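Local atomic coordinates of cyclopropane mycolic acid synthase 1 (Mycobacterium tuberculosis, PDB entry 1KPH), a protein that catalyses the transfer of a methylene group from S-adenosyl-L-methionine to a double bond of alpha mycolic acids, forming the cyclopropane ring at the distal position. Residues A[10-13]-A[14-18]; A[20-23]-A[24-28]; A[193-197]-A[198-202]; A[252-255]-A[256-260]. All blocks are in the same frame, centred on the assembly; numbering follows the deposited sequence.

Contact 1 (A[10-13]-A[14-18]); sequences ANVQ and AHYDL. With SAH (S-adenosyl-L-homocysteine), chain F; 10A (didecyl-dimethyl-ammonium), chain G.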
loop_
_atom_site.group_PDB
_atom_site.type_symbol
_atom_site.label_atom_id
_atom_site.label_comp_id
_atom_site.label_asym_id
_atom_site.label_seq_id
_atom_site.Cartn_x
_atom_site.Cartn_y
_atom_site.Cartn_z
ATOM N N ALA A 10 3.884 -16.851 -1.784
ATOM C CA ALA A 10 5.148 -17.022 -1.069
ATOM C C ALA A 10 5.923 -15.732 -0.813
ATOM O O ALA A 10 6.219 -15.407 0.336
ATOM C CB ALA A 10 6.038 -18.017 -1.812
ATOM N N ASN A 11 6.261 -15.007 -1.876
ATOM C CA ASN A 11 7.020 -13.763 -1.743
ATOM C C ASN A 11 6.327 -12.723 -0.872
ATOM O O ASN A 11 6.950 -12.117 0.004
ATOM C CB ASN A 11 7.296 -13.139 -3.115
ATOM C CG ASN A 11 8.217 -13.983 -3.966
ATOM O OD1 ASN A 11 9.256 -14.446 -3.503
ATOM N ND2 ASN A 11 7.843 -14.180 -5.225
ATOM N N VAL A 12 5.042 -12.506 -1.131
ATOM C CA VAL A 12 4.271 -11.533 -0.372
ATOM C C VAL A 12 4.182 -11.979 1.074
ATOM O O VAL A 12 4.406 -11.188 1.987
ATOM C CB VAL A 12 2.858 -11.371 -0.958
ATOM C CG1 VAL A 12 2.010 -10.484 -0.057
ATOM C CG2 VAL A 12 2.955 -10.763 -2.345
ATOM N N GLN A 13 3.866 -13.255 1.278
ATOM C CA GLN A 13 3.760 -13.802 2.622
ATOM C C GLN A 13 5.101 -13.759 3.341
ATOM O O GLN A 13 5.155 -13.692 4.570
ATOM C CB GLN A 13 3.244 -15.243 2.569
ATOM C CG GLN A 13 1.752 -15.351 2.292
ATOM C CD GLN A 13 1.287 -16.790 2.148
ATOM O OE1 GLN A 13 1.761 -17.680 2.855
ATOM N NE2 GLN A 13 0.343 -17.020 1.244
ATOM N N ALA A 14 6.188 -13.794 2.574
ATOM C CA ALA A 14 7.521 -13.754 3.164
ATOM C C ALA A 14 7.676 -12.530 4.063
ATOM O O ALA A 14 8.344 -12.585 5.099
ATOM C CB ALA A 14 8.581 -13.735 2.065
ATOM N N HIS A 15 7.041 -11.430 3.672
ATOM C CA HIS A 15 7.129 -10.196 4.439
ATOM C C HIS A 15 6.024 -9.994 5.477
ATOM O O HIS A 15 6.305 -9.862 6.666
ATOM C CB HIS A 15 7.137 -8.992 3.494
ATOM C CG HIS A 15 7.374 -7.684 4.187
ATOM N ND1 HIS A 15 8.636 -7.192 4.437
ATOM C CD2 HIS A 15 6.509 -6.794 4.729
ATOM C CE1 HIS A 15 8.540 -6.055 5.102
ATOM N NE2 HIS A 15 7.259 -5.791 5.294
ATOM N N TYR A 16 4.771 -9.986 5.029
ATOM C CA TYR A 16 3.639 -9.731 5.923
ATOM C C TYR A 16 3.208 -10.823 6.895
ATOM O O TYR A 16 2.502 -10.536 7.866
ATOM C CB TYR A 16 2.430 -9.269 5.107
ATOM C CG TYR A 16 2.755 -8.122 4.175
ATOM C CD1 TYR A 16 3.153 -8.360 2.861
ATOM C CD2 TYR A 16 2.708 -6.799 4.619
ATOM C CE1 TYR A 16 3.498 -7.311 2.009
ATOM C CE2 TYR A 16 3.051 -5.744 3.774
ATOM C CZ TYR A 16 3.446 -6.007 2.470
ATOM O OH TYR A 16 3.789 -4.971 1.626
ATOM N N ASP A 17 3.607 -12.067 6.656
ATOM C CA ASP A 17 3.228 -13.120 7.588
ATOM C C ASP A 17 4.327 -13.382 8.601
ATOM O O ASP A 17 4.338 -14.414 9.271
ATOM C CB ASP A 17 2.864 -14.410 6.853
ATOM C CG ASP A 17 1.475 -14.358 6.256
ATOM O OD1 ASP A 17 0.610 -13.666 6.839
ATOM O OD2 ASP A 17 1.240 -15.014 5.220
ATOM N N LEU A 18 5.242 -12.426 8.723
ATOM C CA LEU A 18 6.343 -12.534 9.672
ATOM C C LEU A 18 5.795 -12.696 11.084
ATOM O O LEU A 18 6.195 -13.605 11.809
ATOM C CB LEU A 18 7.219 -11.281 9.603
ATOM C CG LEU A 18 8.433 -11.201 10.533
ATOM C CD1 LEU A 18 9.421 -12.299 10.185
ATOM C CD2 LEU A 18 9.093 -9.840 10.395
HETATM N N SAH F . -3.295 -1.320 1.732
HETATM C CA SAH F . -2.850 -1.629 3.090
HETATM C CB SAH F . -1.694 -2.651 3.088
HETATM C CG SAH F . -0.488 -2.404 2.154
HETATM C C SAH F . -2.404 -0.355 3.830
HETATM O OXT SAH F . -2.169 -0.428 5.049
HETATM C "C5'" SAH F . 0.579 -4.560 0.700
HETATM C "C4'" SAH F . -0.724 -5.348 0.670
HETATM O "O4'" SAH F . -1.133 -5.720 -0.674
HETATM C "C3'" SAH F . -0.657 -6.644 1.475
HETATM O "O3'" SAH F . -1.873 -6.774 2.259
HETATM C "C2'" SAH F . -0.542 -7.714 0.417
HETATM O "O2'" SAH F . -1.010 -8.985 0.874
HETATM C "C1'" SAH F . -1.359 -7.151 -0.696
HETATM N N9 SAH F . -1.038 -7.720 -2.009
HETATM C C8 SAH F . 0.153 -7.869 -2.650
HETATM N N7 SAH F . 0.124 -8.413 -3.827
HETATM C C5 SAH F . -1.239 -8.656 -3.996
HETATM C C6 SAH F . -2.084 -9.276 -5.132
HETATM N N6 SAH F . -1.550 -9.732 -6.277
HETATM N N1 SAH F . -3.440 -9.347 -4.923
HETATM C C2 SAH F . -3.967 -8.880 -3.759
HETATM N N3 SAH F . -3.333 -8.319 -2.701
HETATM C C4 SAH F . -1.961 -8.238 -2.890
HETATM C C1 10A G . 13.300 -1.268 -6.699
HETATM C C2 10A G . 12.551 -2.428 -6.033
HETATM C C3 10A G . 11.384 -1.889 -5.198
HETATM C C4 10A G . 10.554 -2.946 -4.454
HETATM C C5 10A G . 9.456 -2.198 -3.684
HETATM C C6 10A G . 8.543 -3.070 -2.809
HETATM C C7 10A G . 7.586 -2.080 -2.127
HETATM C C8 10A G . 6.666 -2.690 -1.065
HETATM C C9 10A G . 5.835 -1.546 -0.444
HETATM C C10 10A G . 5.054 -2.057 0.766
HETATM N N1 10A G . 4.313 -1.113 1.728
HETATM C C11 10A G . 3.762 -1.990 2.833
HETATM C C12 10A G . 3.128 -0.463 1.060
HETATM C C13 10A G . 5.134 0.036 2.335
HETATM C C14 10A G . 6.455 -0.199 3.133
HETATM C C15 10A G . 7.349 1.042 3.370
HETATM C C16 10A G . 7.952 1.780 2.151
HETATM C C17 10A G . 8.965 0.934 1.355
HETATM C C18 10A G . 9.576 1.691 0.169
HETATM C C19 10A G . 10.582 0.799 -0.573
HETATM C C20 10A G . 11.219 1.595 -1.723
HETATM C C21 10A G . 12.262 0.762 -2.472
HETATM C C22 10A G . 12.869 1.625 -3.579
#
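V12 and Y16 sit one turn apart on helix 9-16, the short N-terminal helix that lies over the cofactor in this Rossmann-like methyltransferase, and they form the tight, buried side of the contact. V12 CG1 packs 3.8 Å from Y16 CD1, and the same methyl approaches O2' of the S-adenosyl-L-homocysteine ribose at 3.5 Å. A branched aliphatic residue suits this place because one methyl can meet the tyrosine while CG2 faces the adenine. The Y16 ring is held between two layers: H15 CD2 lies over the centre of one face, and the ribose C3' of the cofactor over the other. With its CG turned anti to the carbonyl carbon (chi1 -51°), the tyrosine extends its hydroxyl toward both ligands and hydrogen-bonds H141.

On the backbone, V12 O takes two donors, H15 N from above the carbonyl plane and Y16 N almost in line with the carbonyl. The other side of the helix is looser: A10 and A14 are exposed, and small methyls cost little there. Between the two sides, Q13 lays its aliphatic chain across D17, whose carboxylate is engaged by S96, K97 N and N98 N at the start of helix 97-109. The helix closes as D17 N bonds Q13 O at 3.1 Å, and on the ligand side Y16 OH stands 3.2 Å from methyl C11 of didecyl-dimethyl-ammonium.

Contact 2 (A[20-23]-A[24-28]); sequences DDFF and RLFLD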
loop_
_atom_site.group_PDB
_atom_site.type_symbol
_atom_site.label_atom_id
_atom_site.label_comp_id
_atom_site.label_asym_id
_atom_site.label_seq_id
_atom_site.Cartn_x
_atom_site.Cartn_y
_atom_site.Cartn_z
ATOM N N ASP A 20 2.221 -10.529 13.171
ATOM C CA ASP A 20 1.470 -9.312 13.452
ATOM C C ASP A 20 2.074 -8.612 14.657
ATOM O O ASP A 20 2.252 -7.393 14.663
ATOM C CB ASP A 20 0.004 -9.634 13.743
ATOM C CG ASP A 20 -0.756 -10.045 12.509
ATOM O OD1 ASP A 20 -1.989 -10.217 12.609
ATOM O OD2 ASP A 20 -0.126 -10.195 11.442
ATOM N N ASP A 21 2.393 -9.401 15.677
ATOM C CA ASP A 21 2.977 -8.875 16.899
ATOM C C ASP A 21 4.204 -8.028 16.595
ATOM O O ASP A 21 4.450 -7.028 17.266
ATOM C CB ASP A 21 3.355 -10.028 17.831
ATOM C CG ASP A 21 2.163 -10.890 18.204
ATOM O OD1 ASP A 21 1.296 -10.409 18.968
ATOM O OD2 ASP A 21 2.090 -12.044 17.726
ATOM N N PHE A 22 4.972 -8.426 15.583
ATOM C CA PHE A 22 6.175 -7.681 15.207
ATOM C C PHE A 22 5.844 -6.357 14.517
ATOM O O PHE A 22 6.398 -5.314 14.854
ATOM C CB PHE A 22 7.069 -8.510 14.278
ATOM C CG PHE A 22 8.365 -7.826 13.927
ATOM C CD1 PHE A 22 9.425 -7.818 14.823
ATOM C CD2 PHE A 22 8.505 -7.149 12.717
ATOM C CE1 PHE A 22 10.610 -7.145 14.524
ATOM C CE2 PHE A 22 9.686 -6.472 12.409
ATOM C CZ PHE A 22 10.738 -6.471 13.315
ATOM N N PHE A 23 4.949 -6.401 13.538
ATOM C CA PHE A 23 4.579 -5.184 12.833
ATOM C C PHE A 23 3.950 -4.188 13.786
ATOM O O PHE A 23 4.133 -2.983 13.638
ATOM C CB PHE A 23 3.622 -5.496 11.682
ATOM C CG PHE A 23 4.287 -6.174 10.524
ATOM C CD1 PHE A 23 4.137 -7.542 10.317
ATOM C CD2 PHE A 23 5.093 -5.445 9.652
ATOM C CE1 PHE A 23 4.779 -8.173 9.258
ATOM C CE2 PHE A 23 5.740 -6.066 8.590
ATOM C CZ PHE A 23 5.583 -7.434 8.393
ATOM N N ARG A 24 3.229 -4.703 14.776
ATOM C CA ARG A 24 2.581 -3.860 15.767
ATOM C C ARG A 24 3.583 -3.035 16.555
ATOM O O ARG A 24 3.202 -2.057 17.193
ATOM C CB ARG A 24 1.750 -4.707 16.735
ATOM C CG ARG A 24 0.356 -5.028 16.233
ATOM C CD ARG A 24 -0.430 -5.827 17.259
ATOM N NE ARG A 24 -1.853 -5.820 16.947
ATOM C CZ ARG A 24 -2.667 -4.795 17.185
ATOM N NH1 ARG A 24 -2.206 -3.688 17.751
ATOM N NH2 ARG A 24 -3.941 -4.872 16.838
ATOM N N LEU A 25 4.856 -3.425 16.519
ATOM C CA LEU A 25 5.883 -2.674 17.243
ATOM C C LEU A 25 6.217 -1.351 16.579
ATOM O O LEU A 25 6.780 -0.463 17.219
ATOM C CB LEU A 25 7.186 -3.473 17.391
ATOM C CG LEU A 25 7.306 -4.644 18.376
ATOM C CD1 LEU A 25 6.535 -4.358 19.651
ATOM C CD2 LEU A 25 6.785 -5.886 17.742
ATOM N N PHE A 26 5.889 -1.198 15.299
ATOM C CA PHE A 26 6.204 0.069 14.657
ATOM C C PHE A 26 5.078 0.767 13.903
ATOM O O PHE A 26 5.155 1.970 13.681
ATOM C CB PHE A 26 7.461 -0.073 13.777
ATOM C CG PHE A 26 7.278 -0.912 12.543
ATOM C CD1 PHE A 26 6.774 -0.353 11.368
ATOM C CD2 PHE A 26 7.671 -2.248 12.532
ATOM C CE1 PHE A 26 6.673 -1.117 10.196
ATOM C CE2 PHE A 26 7.575 -3.016 11.366
ATOM C CZ PHE A 26 7.076 -2.448 10.199
ATOM N N LEU A 27 4.030 0.036 13.532
ATOM C CA LEU A 27 2.894 0.646 12.826
ATOM C C LEU A 27 1.937 1.298 13.819
ATOM O O LEU A 27 1.958 0.979 15.008
ATOM C CB LEU A 27 2.119 -0.406 12.034
ATOM C CG LEU A 27 2.861 -1.151 10.925
ATOM C CD1 LEU A 27 1.902 -2.130 10.258
ATOM C CD2 LEU A 27 3.413 -0.152 9.916
ATOM N N ASP A 28 1.087 2.200 13.337
ATOM C CA ASP A 28 0.130 2.843 14.227
ATOM C C ASP A 28 -0.948 1.808 14.547
ATOM O O ASP A 28 -1.045 0.767 13.886
ATOM C CB ASP A 28 -0.498 4.082 13.567
ATOM C CG ASP A 28 -1.569 3.727 12.553
ATOM O OD1 ASP A 28 -1.218 3.339 11.415
ATOM O OD2 ASP A 28 -2.765 3.825 12.905
#
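From D20 to L27 the backbone runs through the one-turn helix 20-23 and out of it, held by four main-chain hydrogen bonds. R24 N reaches back to D20 O at 2.9 Å, L25 N bonds F22 O, and F23 O accepts two donors, F26 N and L27 N. L27 then leaves in an extended conformation (psi 161°), which turns the chain away from the helix axis.

Three phenylalanines, F22, F23 and F26, carry most of the side-chain packing. F23 and F26 extend together in one direction, with their planes inclined at 58°. F26 CZ comes to the edge of the F23 ring, 3.6 Å from CD2. F26 adopts the hindered first torsion (chi1 70°), its CG between the backbone N and the carbonyl carbon, and F23 O lies over one face of the ring, toward its rim. F22 CE2 stands 4.2 Å from F26 CE2, while L27 CD1 packs on F23 CB at 4.0 Å. Large flat side chains suit these buried positions, whereas the charged D21 and R24 occupy exposed ones.

The turn also borders the cofactor site: F23 meets W75 and Y33, which by similarity bind S-adenosyl-L-methionine, and D20 makes a weak hydrogen bond to W75 NE1. F22 meets Y262 of helix 256-275 edge-to-face and touches A250 of helix 247-253, and D28 rests its side chain on L45, Q46 and Q49 at the start of helix 45-57.

Contact 3 (A[193-197]-A[198-202]); sequences KFIVT and EIFPG. With 10A (didecyl-dimethyl-ammonium), chain G.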
loop_
_atom_site.group_PDB
_atom_site.type_symbol
_atom_site.label_atom_id
_atom_site.label_comp_id
_atom_site.label_asym_id
_atom_site.label_seq_id
_atom_site.Cartn_x
_atom_site.Cartn_y
_atom_site.Cartn_z
ATOM N N LYS A 193 18.607 -3.434 -4.209
ATOM C CA LYS A 193 18.919 -4.856 -4.238
ATOM C C LYS A 193 18.626 -5.425 -2.855
ATOM O O LYS A 193 18.000 -6.478 -2.717
ATOM C CB LYS A 193 20.395 -5.056 -4.615
ATOM C CG LYS A 193 20.877 -6.503 -4.633
ATOM C CD LYS A 193 21.390 -6.943 -3.267
ATOM C CE LYS A 193 21.896 -8.379 -3.317
ATOM N NZ LYS A 193 22.561 -8.792 -2.049
ATOM N N PHE A 194 19.073 -4.708 -1.829
ATOM C CA PHE A 194 18.852 -5.120 -0.452
ATOM C C PHE A 194 17.360 -5.275 -0.134
ATOM O O PHE A 194 16.943 -6.253 0.494
ATOM C CB PHE A 194 19.458 -4.094 0.503
ATOM C CG PHE A 194 18.925 -4.192 1.899
ATOM C CD1 PHE A 194 19.194 -5.311 2.683
ATOM C CD2 PHE A 194 18.127 -3.179 2.423
ATOM C CE1 PHE A 194 18.677 -5.423 3.968
ATOM C CE2 PHE A 194 17.603 -3.282 3.710
ATOM C CZ PHE A 194 17.879 -4.405 4.483
ATOM N N ILE A 195 16.566 -4.297 -0.557
ATOM C CA ILE A 195 15.129 -4.323 -0.309
ATOM C C ILE A 195 14.451 -5.523 -0.964
ATOM O O ILE A 195 13.712 -6.256 -0.309
ATOM C CB ILE A 195 14.453 -3.028 -0.819
ATOM C CG1 ILE A 195 14.944 -1.828 -0.005
ATOM C CG2 ILE A 195 12.941 -3.155 -0.714
ATOM C CD1 ILE A 195 14.642 -1.923 1.477
ATOM N N VAL A 196 14.707 -5.718 -2.253
ATOM C CA VAL A 196 14.111 -6.824 -2.996
ATOM C C VAL A 196 14.567 -8.189 -2.503
ATOM O O VAL A 196 13.811 -9.159 -2.558
ATOM C CB VAL A 196 14.450 -6.742 -4.497
ATOM C CG1 VAL A 196 13.888 -7.964 -5.230
ATOM C CG2 VAL A 196 13.885 -5.468 -5.085
ATOM N N THR A 197 15.801 -8.265 -2.026
ATOM C CA THR A 197 16.341 -9.533 -1.561
ATOM C C THR A 197 15.999 -9.902 -0.119
ATOM O O THR A 197 15.673 -11.053 0.162
ATOM C CB THR A 197 17.880 -9.567 -1.734
ATOM O OG1 THR A 197 18.473 -8.513 -0.967
ATOM C CG2 THR A 197 18.256 -9.380 -3.195
ATOM N N GLU A 198 16.052 -8.935 0.788
ATOM C CA GLU A 198 15.778 -9.219 2.195
ATOM C C GLU A 198 14.490 -8.665 2.805
ATOM O O GLU A 198 14.118 -9.063 3.910
ATOM C CB GLU A 198 16.964 -8.755 3.048
ATOM C CG GLU A 198 18.248 -9.513 2.774
ATOM C CD GLU A 198 19.430 -8.958 3.539
ATOM O OE1 GLU A 198 19.342 -8.848 4.781
ATOM O OE2 GLU A 198 20.452 -8.634 2.892
ATOM N N ILE A 199 13.810 -7.759 2.110
ATOM C CA ILE A 199 12.582 -7.177 2.655
ATOM C C ILE A 199 11.339 -7.528 1.839
ATOM O O ILE A 199 10.385 -8.111 2.360
ATOM C CB ILE A 199 12.685 -5.633 2.744
ATOM C CG1 ILE A 199 13.988 -5.231 3.443
ATOM C CG2 ILE A 199 11.488 -5.073 3.513
ATOM C CD1 ILE A 199 14.121 -5.736 4.857
ATOM N N PHE A 200 11.345 -7.170 0.560
ATOM C CA PHE A 200 10.204 -7.454 -0.292
ATOM C C PHE A 200 10.559 -8.313 -1.499
ATOM O O PHE A 200 10.763 -7.799 -2.601
ATOM C CB PHE A 200 9.559 -6.152 -0.768
ATOM C CG PHE A 200 9.048 -5.286 0.350
ATOM C CD1 PHE A 200 9.675 -4.083 0.659
ATOM C CD2 PHE A 200 7.939 -5.674 1.095
ATOM C CE1 PHE A 200 9.206 -3.277 1.693
ATOM C CE2 PHE A 200 7.463 -4.874 2.132
ATOM C CZ PHE A 200 8.098 -3.673 2.430
ATOM N N PRO A 201 10.648 -9.636 -1.302
ATOM C CA PRO A 201 10.975 -10.537 -2.409
ATOM C C PRO A 201 9.954 -10.348 -3.528
ATOM O O PRO A 201 8.746 -10.357 -3.280
ATOM C CB PRO A 201 10.867 -11.920 -1.770
ATOM C CG PRO A 201 11.256 -11.662 -0.351
ATOM C CD PRO A 201 10.528 -10.382 -0.038
ATOM N N GLY A 202 10.439 -10.158 -4.750
ATOM C CA GLY A 202 9.541 -9.989 -5.881
ATOM C C GLY A 202 9.068 -8.566 -6.106
ATOM O O GLY A 202 8.390 -8.280 -7.091
HETATM C C1 10A G . 13.300 -1.268 -6.699
HETATM C C2 10A G . 12.551 -2.428 -6.033
HETATM C C3 10A G . 11.384 -1.889 -5.198
HETATM C C4 10A G . 10.554 -2.946 -4.454
HETATM C C5 10A G . 9.456 -2.198 -3.684
HETATM C C6 10A G . 8.543 -3.070 -2.809
HETATM C C7 10A G . 7.586 -2.080 -2.127
HETATM C C8 10A G . 6.666 -2.690 -1.065
HETATM C C9 10A G . 5.835 -1.546 -0.444
HETATM C C10 10A G . 5.054 -2.057 0.766
HETATM N N1 10A G . 4.313 -1.113 1.728
HETATM C C11 10A G . 3.762 -1.990 2.833
HETATM C C12 10A G . 3.128 -0.463 1.060
HETATM C C13 10A G . 5.134 0.036 2.335
HETATM C C14 10A G . 6.455 -0.199 3.133
HETATM C C15 10A G . 7.349 1.042 3.370
HETATM C C16 10A G . 7.952 1.780 2.151
HETATM C C17 10A G . 8.965 0.934 1.355
HETATM C C18 10A G . 9.576 1.691 0.169
HETATM C C19 10A G . 10.582 0.799 -0.573
HETATM C C20 10A G . 11.219 1.595 -1.723
HETATM C C21 10A G . 12.262 0.762 -2.472
HETATM C C22 10A G . 12.869 1.625 -3.579
#
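F194 and E198, one turn apart near the end of helix 186-199, run nearly perpendicular to each other. The carboxylate stands at the edge of the ring, the two planes 85° apart, with E198 OE2 in the ring plane 3.6 Å from F194 CD1. Such an approach sets carboxylate oxygens against the ring's slightly positive C-H rim, and it leaves the acid at an exposed position, where a charged residue is at home. I199 comes obliquely to the same ring, its CD1 4.0 Å from F194 CZ, and also crosses I195, whose CD1 touches I199 CG1.

I195 and F200 instead extend alongside each other. I195 CG2 meets the edge of the phenyl ring 3.7 Å from F200 CD1. One face of that ring carries the didecyl-dimethyl-ammonium ligand, with C8 centred 3.6 Å above the ring plane, and I199 CG2 lies against the opposite face, toward the rim. V196 joins this pocket through CG2, 3.5 Å from ligand carbon C2. Flat and branched apolar residues thus line the path of an alkyl chain, consistent with a site for the lipid substrate.

The wider pi-type turn at 195-197 helps place them: I195 O accepts I199 N and also F200 N, the two arriving from opposite faces of its plane. Helix 256-275 packs alongside, with Y265 against I195 and F200 and K264 making a cation-pi contact with F194. Helix 9-16 also adjoins, Y16 touching F200 and N11 touching P201.

Contact 4 (A[252-255]-A[256-260]); sequences ALQS and EEVYE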
loop_
_atom_site.group_PDB
_atom_site.type_symbol
_atom_site.label_atom_id
_atom_site.label_comp_id
_atom_site.label_asym_id
_atom_site.label_seq_id
_atom_site.Cartn_x
_atom_site.Cartn_y
_atom_site.Cartn_z
ATOM N N ALA A 252 12.869 -10.430 21.025
ATOM C CA ALA A 252 12.147 -11.501 21.703
ATOM C C ALA A 252 11.209 -12.228 20.742
ATOM O O ALA A 252 11.291 -13.447 20.585
ATOM C CB ALA A 252 11.359 -10.934 22.875
ATOM N N LEU A 253 10.326 -11.474 20.093
ATOM C CA LEU A 253 9.372 -12.049 19.148
ATOM C C LEU A 253 10.049 -12.690 17.944
ATOM O O LEU A 253 9.559 -13.684 17.408
ATOM C CB LEU A 253 8.386 -10.981 18.662
ATOM C CG LEU A 253 7.258 -10.573 19.617
ATOM C CD1 LEU A 253 6.358 -11.771 19.885
ATOM C CD2 LEU A 253 7.837 -10.043 20.913
ATOM N N GLN A 254 11.169 -12.115 17.519
ATOM C CA GLN A 254 11.912 -12.633 16.374
ATOM C C GLN A 254 13.366 -12.865 16.761
ATOM O O GLN A 254 13.674 -13.754 17.552
ATOM C CB GLN A 254 11.840 -11.643 15.206
ATOM C CG GLN A 254 10.451 -11.452 14.613
ATOM C CD GLN A 254 9.980 -12.653 13.814
ATOM O OE1 GLN A 254 10.654 -13.094 12.882
ATOM N NE2 GLN A 254 8.815 -13.186 14.171
ATOM N N SER A 255 14.254 -12.056 16.194
ATOM C CA SER A 255 15.685 -12.142 16.467
ATOM C C SER A 255 16.297 -10.777 16.187
ATOM O O SER A 255 15.721 -9.978 15.448
ATOM C CB SER A 255 16.337 -13.196 15.569
ATOM O OG SER A 255 16.133 -12.898 14.198
ATOM N N GLU A 256 17.458 -10.500 16.770
ATOM C CA GLU A 256 18.092 -9.210 16.545
ATOM C C GLU A 256 18.500 -9.091 15.084
ATOM O O GLU A 256 18.782 -7.999 14.596
ATOM C CB GLU A 256 19.318 -9.038 17.440
ATOM C CG GLU A 256 20.572 -9.707 16.925
ATOM C CD GLU A 256 21.802 -9.278 17.694
ATOM O OE1 GLU A 256 22.920 -9.645 17.282
ATOM O OE2 GLU A 256 21.649 -8.572 18.715
ATOM N N GLU A 257 18.531 -10.222 14.387
ATOM C CA GLU A 257 18.888 -10.227 12.976
ATOM C C GLU A 257 17.733 -9.598 12.192
ATOM O O GLU A 257 17.951 -8.817 11.262
ATOM C CB GLU A 257 19.135 -11.662 12.502
ATOM C CG GLU A 257 19.764 -11.767 11.121
ATOM C CD GLU A 257 18.856 -12.439 10.107
ATOM O OE1 GLU A 257 17.778 -11.880 9.806
ATOM O OE2 GLU A 257 19.220 -13.526 9.610
ATOM N N VAL A 258 16.506 -9.942 12.579
ATOM C CA VAL A 258 15.314 -9.404 11.931
ATOM C C VAL A 258 15.174 -7.929 12.280
ATOM O O VAL A 258 14.818 -7.114 11.430
ATOM C CB VAL A 258 14.038 -10.147 12.383
ATOM C CG1 VAL A 258 12.799 -9.435 11.854
ATOM C CG2 VAL A 258 14.070 -11.579 11.878
ATOM N N TYR A 259 15.456 -7.592 13.535
ATOM C CA TYR A 259 15.375 -6.209 13.994
ATOM C C TYR A 259 16.313 -5.318 13.176
ATOM O O TYR A 259 15.888 -4.314 12.597
ATOM C CB TYR A 259 15.753 -6.118 15.476
ATOM C CG TYR A 259 15.983 -4.702 15.950
ATOM C CD1 TYR A 259 14.914 -3.838 16.189
ATOM C CD2 TYR A 259 17.278 -4.210 16.114
ATOM C CE1 TYR A 259 15.132 -2.517 16.576
ATOM C CE2 TYR A 259 17.506 -2.901 16.497
ATOM C CZ TYR A 259 16.431 -2.056 16.725
ATOM O OH TYR A 259 16.666 -0.752 17.085
ATOM N N GLU A 260 17.590 -5.695 13.141
ATOM C CA GLU A 260 18.608 -4.949 12.402
ATOM C C GLU A 260 18.211 -4.750 10.947
ATOM O O GLU A 260 18.392 -3.675 10.381
ATOM C CB GLU A 260 19.951 -5.685 12.449
ATOM C CG GLU A 260 20.585 -5.758 13.828
ATOM C CD GLU A 260 20.815 -4.389 14.431
ATOM O OE1 GLU A 260 21.438 -3.536 13.761
ATOM O OE2 GLU A 260 20.374 -4.167 15.577
#
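S255 and V258 are brought together by the serine's first torsion (chi1 58°), which sets OG between its own backbone N and carbonyl carbon and points it at the first turn of the helix that follows. There it accepts a weak hydrogen bond from V258 N, 3.4 Å away. The extended backbone of S255 (phi -155°, psi 158°) brings its carbonyl oxygen round to the same turn: Y259 N bonds S255 O at 3.1 Å, and V258 N adds a second, weak bond to that oxygen.

This is an N-cap. S255 ends the short link between helix 247-253 and the long helix 256-275, and a small hydroxyl residue suits the position because its side chain can accept from an amide of the first turn, which lacks a regular i-4 helical partner. E256 and E257 follow in the exposed first turn, where acidic groups would be expected to interact favourably with the helix dipole.

Q254 adds apolar packing to the cap. Its chain bends at chi2 and passes obliquely over V258, CB standing 3.9 Å from V258 CB and CG 4.1 Å from V258 CG1. The buried valine turns its other methyl, CG2, to the serine, 3.4 Å from S255 OG. L18 and F22 also touch both Q254 and V258, and Y259 leads away from the cap to pack against K247 and A250 of helix 247-253 and L243 of helix 229-245.

How the contacts relate
Along the chain the contacts come in series, 1 to 4, all in the helical part beside the mixed sheet. Contacts 1 and 2 lie on the consecutive helices 9-16 and 20-23, their centres about 15 Å apart, and meet where H15 and L18 touch F23. Contact 3, on helix 186-199, has its centre about 11 Å from that of contact 1; H15 ND1 to I199 O is a probable hydrogen bond, and both contacts border the didecyl-dimethyl-ammonium ligand. Contact 4 opens helix 256-275 and touches contacts 1 and 2, but not contact 3. The N-terminal segment thus links the cofactor, the lipid-like ligand and the helices distant in sequence.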